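MIP07328p (PDB 6FKK) acts as a semaphorin-family axon guidance cue with chemorepellent activity, probably signalling through semaphorin receptors of the plexin type. Local coordinates at residues L9-I21 / V436-T448. Numbering follows the deposited sequence.
Sequences LQTKQDKVLAHFI and VVISEMQVLPLGT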
loop_
_atom_site.group_PDB
_atom_site.type_symbol
_atom_site.label_atom_id
_atom_site.label_comp_id
_atom_site.label_asym_id
_atom_site.label_seq_id
_atom_site.Cartn_x
_atom_site.Cartn_y
_atom_site.Cartn_z
ATOM N N LEU A 9 -15.109 -11.789 24.657
ATOM C CA LEU A 9 -15.902 -10.896 23.822
ATOM C C LEU A 9 -15.747 -9.451 24.290
ATOM O O LEU A 9 -16.722 -8.792 24.655
ATOM C CB LEU A 9 -17.377 -11.316 23.838
ATOM C CG LEU A 9 -18.324 -10.691 22.806
ATOM C CD1 LEU A 9 -17.850 -10.971 21.388
ATOM C CD2 LEU A 9 -19.745 -11.195 23.011
ATOM N N GLN A 10 -14.505 -8.962 24.294
ATOM C CA GLN A 10 -14.271 -7.565 24.637
ATOM C C GLN A 10 -14.600 -6.650 23.465
ATOM O O GLN A 10 -15.115 -5.543 23.660
ATOM C CB GLN A 10 -12.822 -7.368 25.090
ATOM C CG GLN A 10 -12.510 -5.981 25.644
ATOM C CD GLN A 10 -13.030 -5.764 27.058
ATOM O OE1 GLN A 10 -13.952 -6.442 27.511
ATOM N NE2 GLN A 10 -12.429 -4.813 27.766
ATOM N N THR A 11 -14.312 -7.095 22.246
ATOM C CA THR A 11 -14.714 -6.403 21.031
ATOM C C THR A 11 -15.748 -7.246 20.298
ATOM O O THR A 11 -15.627 -8.474 20.232
ATOM C CB THR A 11 -13.516 -6.135 20.116
ATOM O OG1 THR A 11 -12.862 -7.373 19.805
ATOM C CG2 THR A 11 -12.526 -5.196 20.791
ATOM N N LYS A 12 -16.764 -6.585 19.754
ATOM C CA LYS A 12 -17.841 -7.301 19.085
ATOM C C LYS A 12 -17.382 -7.835 17.733
ATOM O O LYS A 12 -16.587 -7.202 17.033
ATOM C CB LYS A 12 -19.055 -6.389 18.913
ATOM C CG LYS A 12 -18.718 -4.982 18.450
ATOM C CD LYS A 12 -19.977 -4.171 18.192
ATOM C CE LYS A 12 -19.661 -2.691 18.050
ATOM N NZ LYS A 12 -18.587 -2.441 17.051
ATOM N N GLN A 13 -17.889 -9.013 17.374
ATOM C CA GLN A 13 -17.564 -9.639 16.097
ATOM C C GLN A 13 -18.453 -9.073 14.997
ATOM O O GLN A 13 -19.668 -8.937 15.177
ATOM C CB GLN A 13 -17.738 -11.156 16.189
ATOM C CG GLN A 13 -17.502 -11.899 14.879
ATOM C CD GLN A 13 -16.041 -12.238 14.646
ATOM O OE1 GLN A 13 -15.292 -12.496 15.590
ATOM N NE2 GLN A 13 -15.628 -12.242 13.383
ATOM N N ASP A 14 -17.849 -8.753 13.857
ATOM C CA ASP A 14 -18.583 -8.150 12.754
ATOM C C ASP A 14 -19.418 -9.199 12.027
ATOM O O ASP A 14 -19.090 -10.389 12.010
ATOM C CB ASP A 14 -17.619 -7.467 11.780
ATOM C CG ASP A 14 -18.306 -6.440 10.897
ATOM O OD1 ASP A 14 -19.552 -6.351 10.942
ATOM O OD2 ASP A 14 -17.600 -5.714 10.164
ATOM N N LYS A 15 -20.513 -8.741 11.423
ATOM C CA LYS A 15 -21.445 -9.619 10.715
ATOM C C LYS A 15 -20.810 -10.068 9.404
ATOM O O LYS A 15 -20.795 -9.326 8.420
ATOM C CB LYS A 15 -22.766 -8.896 10.468
ATOM C CG LYS A 15 -23.823 -9.739 9.772
ATOM C CD LYS A 15 -24.281 -10.893 10.650
ATOM C CE LYS A 15 -25.361 -11.713 9.961
ATOM N NZ LYS A 15 -25.823 -12.849 10.807
ATOM N N VAL A 16 -20.286 -11.292 9.386
ATOM C CA VAL A 16 -19.643 -11.825 8.189
ATOM C C VAL A 16 -20.706 -12.133 7.143
ATOM O O VAL A 16 -21.647 -12.894 7.397
ATOM C CB VAL A 16 -18.814 -13.072 8.520
ATOM C CG1 VAL A 16 -18.356 -13.763 7.242
ATOM C CG2 VAL A 16 -17.620 -12.697 9.383
ATOM N N LEU A 17 -20.558 -11.542 5.958
ATOM C CA LEU A 17 -21.501 -11.755 4.867
ATOM C C LEU A 17 -21.155 -12.994 4.046
ATOM O O LEU A 17 -22.012 -13.853 3.820
ATOM C CB LEU A 17 -21.551 -10.517 3.965
ATOM C CG LEU A 17 -21.988 -9.206 4.625
ATOM C CD1 LEU A 17 -22.096 -8.090 3.594
ATOM C CD2 LEU A 17 -23.303 -9.386 5.370
ATOM N N ALA A 18 -19.907 -13.101 3.594
ATOM C CA ALA A 18 -19.479 -14.242 2.800
ATOM C C ALA A 18 -18.029 -14.560 3.130
ATOM O O ALA A 18 -17.305 -13.733 3.689
ATOM C CB ALA A 18 -19.648 -13.977 1.298
ATOM N N HIS A 19 -17.611 -15.772 2.777
ATOM C CA HIS A 19 -16.253 -16.216 3.052
ATOM C C HIS A 19 -15.780 -17.130 1.930
ATOM O O HIS A 19 -16.550 -17.947 1.418
ATOM C CB HIS A 19 -16.166 -16.936 4.404
ATOM C CG HIS A 19 -17.044 -18.144 4.502
ATOM N ND1 HIS A 19 -16.593 -19.415 4.223
ATOM C CD2 HIS A 19 -18.349 -18.272 4.841
ATOM C CE1 HIS A 19 -17.581 -20.277 4.391
ATOM N NE2 HIS A 19 -18.657 -19.609 4.766
ATOM N N PHE A 20 -14.513 -16.974 1.550
ATOM C CA PHE A 20 -13.853 -17.814 0.555
ATOM C C PHE A 20 -12.630 -18.426 1.226
ATOM O O PHE A 20 -11.645 -17.726 1.481
ATOM C CB PHE A 20 -13.466 -16.999 -0.680
ATOM C CG PHE A 20 -12.744 -17.791 -1.734
ATOM C CD1 PHE A 20 -13.452 -18.468 -2.714
ATOM C CD2 PHE A 20 -11.360 -17.847 -1.756
ATOM C CE1 PHE A 20 -12.791 -19.195 -3.688
ATOM C CE2 PHE A 20 -10.695 -18.572 -2.726
ATOM C CZ PHE A 20 -11.412 -19.246 -3.694
ATOM N N ILE A 21 -12.688 -19.724 1.508
ATOM C CA ILE A 21 -11.733 -20.383 2.393
ATOM C C ILE A 21 -10.828 -21.300 1.581
ATOM O O ILE A 21 -11.307 -22.106 0.776
ATOM C CB ILE A 21 -12.449 -21.174 3.501
ATOM C CG1 ILE A 21 -13.427 -20.274 4.256
ATOM C CG2 ILE A 21 -11.441 -21.784 4.459
ATOM C CD1 ILE A 21 -12.769 -19.116 4.970
ATOM N N VAL A 436 -12.121 10.710 14.516
ATOM C CA VAL A 436 -13.444 10.178 14.824
ATOM C C VAL A 436 -13.427 8.695 14.468
ATOM O O VAL A 436 -13.524 8.324 13.298
ATOM C CB VAL A 436 -14.546 10.928 14.073
ATOM C CG1 VAL A 436 -15.914 10.366 14.439
ATOM C CG2 VAL A 436 -14.473 12.420 14.368
ATOM N N VAL A 437 -13.300 7.845 15.482
ATOM C CA VAL A 437 -13.297 6.402 15.272
ATOM C C VAL A 437 -14.733 5.931 15.089
ATOM O O VAL A 437 -15.563 6.071 15.993
ATOM C CB VAL A 437 -12.621 5.674 16.441
ATOM C CG1 VAL A 437 -12.795 4.170 16.298
ATOM C CG2 VAL A 437 -11.148 6.040 16.507
ATOM N N ILE A 438 -15.029 5.370 13.919
ATOM C CA ILE A 438 -16.382 4.905 13.637
ATOM C C ILE A 438 -16.650 3.574 14.329
ATOM O O ILE A 438 -17.637 3.427 15.060
ATOM C CB ILE A 438 -16.606 4.808 12.118
ATOM C CG1 ILE A 438 -16.458 6.187 11.476
ATOM C CG2 ILE A 438 -17.972 4.217 11.816
ATOM C CD1 ILE A 438 -16.537 6.160 9.970
ATOM N N SER A 439 -15.782 2.587 14.113
ATOM C CA SER A 439 -15.962 1.279 14.727
ATOM C C SER A 439 -14.641 0.526 14.721
ATOM O O SER A 439 -13.776 0.766 13.875
ATOM C CB SER A 439 -17.030 0.455 13.999
ATOM O OG SER A 439 -16.578 0.065 12.713
ATOM N N GLU A 440 -14.502 -0.392 15.676
ATOM C CA GLU A 440 -13.393 -1.343 15.700
ATOM C C GLU A 440 -13.976 -2.703 16.056
ATOM O O GLU A 440 -14.332 -2.943 17.214
ATOM C CB GLU A 440 -12.310 -0.934 16.699
ATOM C CG GLU A 440 -11.090 -1.848 16.678
ATOM C CD GLU A 440 -10.019 -1.439 17.675
ATOM O OE1 GLU A 440 -10.091 -1.872 18.846
ATOM O OE2 GLU A 440 -9.103 -0.684 17.285
ATOM N N MET A 441 -14.081 -3.585 15.066
ATOM C CA MET A 441 -14.729 -4.874 15.242
ATOM C C MET A 441 -13.783 -6.004 14.866
ATOM O O MET A 441 -12.899 -5.844 14.018
ATOM C CB MET A 441 -16.004 -4.975 14.398
ATOM C CG MET A 441 -16.932 -3.781 14.522
ATOM S SD MET A 441 -18.554 -4.126 13.818
ATOM C CE MET A 441 -19.282 -2.490 13.795
ATOM N N GLN A 442 -13.983 -7.151 15.507
ATOM C CA GLN A 442 -13.250 -8.360 15.161
ATOM C C GLN A 442 -13.878 -8.977 13.917
ATOM O O GLN A 442 -15.078 -9.267 13.901
ATOM C CB GLN A 442 -13.274 -9.346 16.327
ATOM C CG GLN A 442 -12.366 -10.546 16.142
ATOM C CD GLN A 442 -10.904 -10.192 16.306
ATOM O OE1 GLN A 442 -10.536 -9.425 17.196
ATOM N NE2 GLN A 442 -10.060 -10.745 15.444
ATOM N N VAL A 443 -13.074 -9.170 12.875
ATOM C CA VAL A 443 -13.536 -9.733 11.612
ATOM C C VAL A 443 -13.039 -11.163 11.427
ATOM O O VAL A 443 -13.828 -12.078 11.190
ATOM C CB VAL A 443 -13.113 -8.845 10.422
ATOM C CG1 VAL A 443 -13.391 -9.559 9.111
ATOM C CG2 VAL A 443 -13.842 -7.514 10.474
ATOM N N LEU A 444 -11.737 -11.367 11.523
ATOM C CA LEU A 444 -11.133 -12.683 11.383
ATOM C C LEU A 444 -11.046 -13.361 12.741
ATOM O O LEU A 444 -11.255 -12.730 13.780
ATOM C CB LEU A 444 -9.752 -12.544 10.749
ATOM C CG LEU A 444 -9.683 -11.954 9.340
ATOM C CD1 LEU A 444 -8.264 -12.039 8.799
ATOM C CD2 LEU A 444 -10.658 -12.664 8.417
ATOM N N PRO A 445 -10.766 -14.667 12.770
ATOM C CA PRO A 445 -10.451 -15.318 14.047
ATOM C C PRO A 445 -9.334 -14.581 14.773
ATOM O O PRO A 445 -8.416 -14.042 14.154
ATOM C CB PRO A 445 -10.023 -16.727 13.626
ATOM C CG PRO A 445 -10.798 -16.977 12.384
ATOM C CD PRO A 445 -10.893 -15.648 11.675
ATOM N N LEU A 446 -9.422 -14.576 16.107
ATOM C CA LEU A 446 -8.595 -13.700 16.936
ATOM C C LEU A 446 -7.101 -13.832 16.656
ATOM O O LEU A 446 -6.339 -12.911 16.972
ATOM C CB LEU A 446 -8.868 -13.978 18.417
ATOM C CG LEU A 446 -8.332 -12.956 19.423
ATOM C CD1 LEU A 446 -9.086 -11.638 19.318
ATOM C CD2 LEU A 446 -8.392 -13.504 20.838
ATOM N N GLY A 447 -6.658 -14.938 16.070
ATOM C CA GLY A 447 -5.243 -15.102 15.802
ATOM C C GLY A 447 -4.805 -14.624 14.432
ATOM O O GLY A 447 -3.718 -14.057 14.283
ATOM N N THR A 448 -5.652 -14.835 13.427
ATOM C CA THR A 448 -5.242 -14.633 12.045
ATOM C C THR A 448 -4.997 -13.152 11.755
ATOM O O THR A 448 -5.792 -12.296 12.158
ATOM C CB THR A 448 -6.300 -15.182 11.089
ATOM O OG1 THR A 448 -7.591 -14.698 11.475
ATOM C CG2 THR A 448 -6.308 -16.706 11.116
#
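Gln13 and Gln442 form a lone parallel beta bridge, in which Lys12 and Asp14, the neighbours of Gln13, hold both backbone polar groups of Gln442, although the blades around it are antiparallel. Gln442 N donates to Lys12 O at 3.0 Å, and Asp14 N reaches Gln442 O at 2.8 Å with a nearly straight N-H...O angle of 169°. The chains part on both sides of this bridge, the end-to-end directions of the touching parts being 65° apart.

Gln13 starts out away from the partner, CG anti to its N (chi1 177°), but the bend at chi2 folds the amide back across Gln442, and NE2 makes a weak 2.8 Å bond to Val443 O. Gln442's own amide serves the turn that follows: NE2 donates to Leu444 O (2.9 Å), which lies in the amide plane, though the donor sits above the carbonyl plane. NE2 also bonds Asp412 O, while OE1 accepts from Lys414, whose NZ bonds Thr11 OG1 as well. Replacing Gln442 with alanine would probably leave Leu444 O and Asp412 O without this donor and take one acceptor from Lys414.

Next along the strand, Met441 runs extended beyond CG between Lys12 and Asp14: its SD lies 3.7 Å from Asp14 CG, and the lysine ammonium comes up beside CG and CE. Val443 CG2 lies alongside Asp14 CB at 4.0 Å, and both side chains rest on Val473.

The N-terminal strand 18-21 completes the blade containing 469-474, and here its lead-in fastens to outer strand 432-442 of the preceding blade, a junction at the ring closure of the sema beta-propeller.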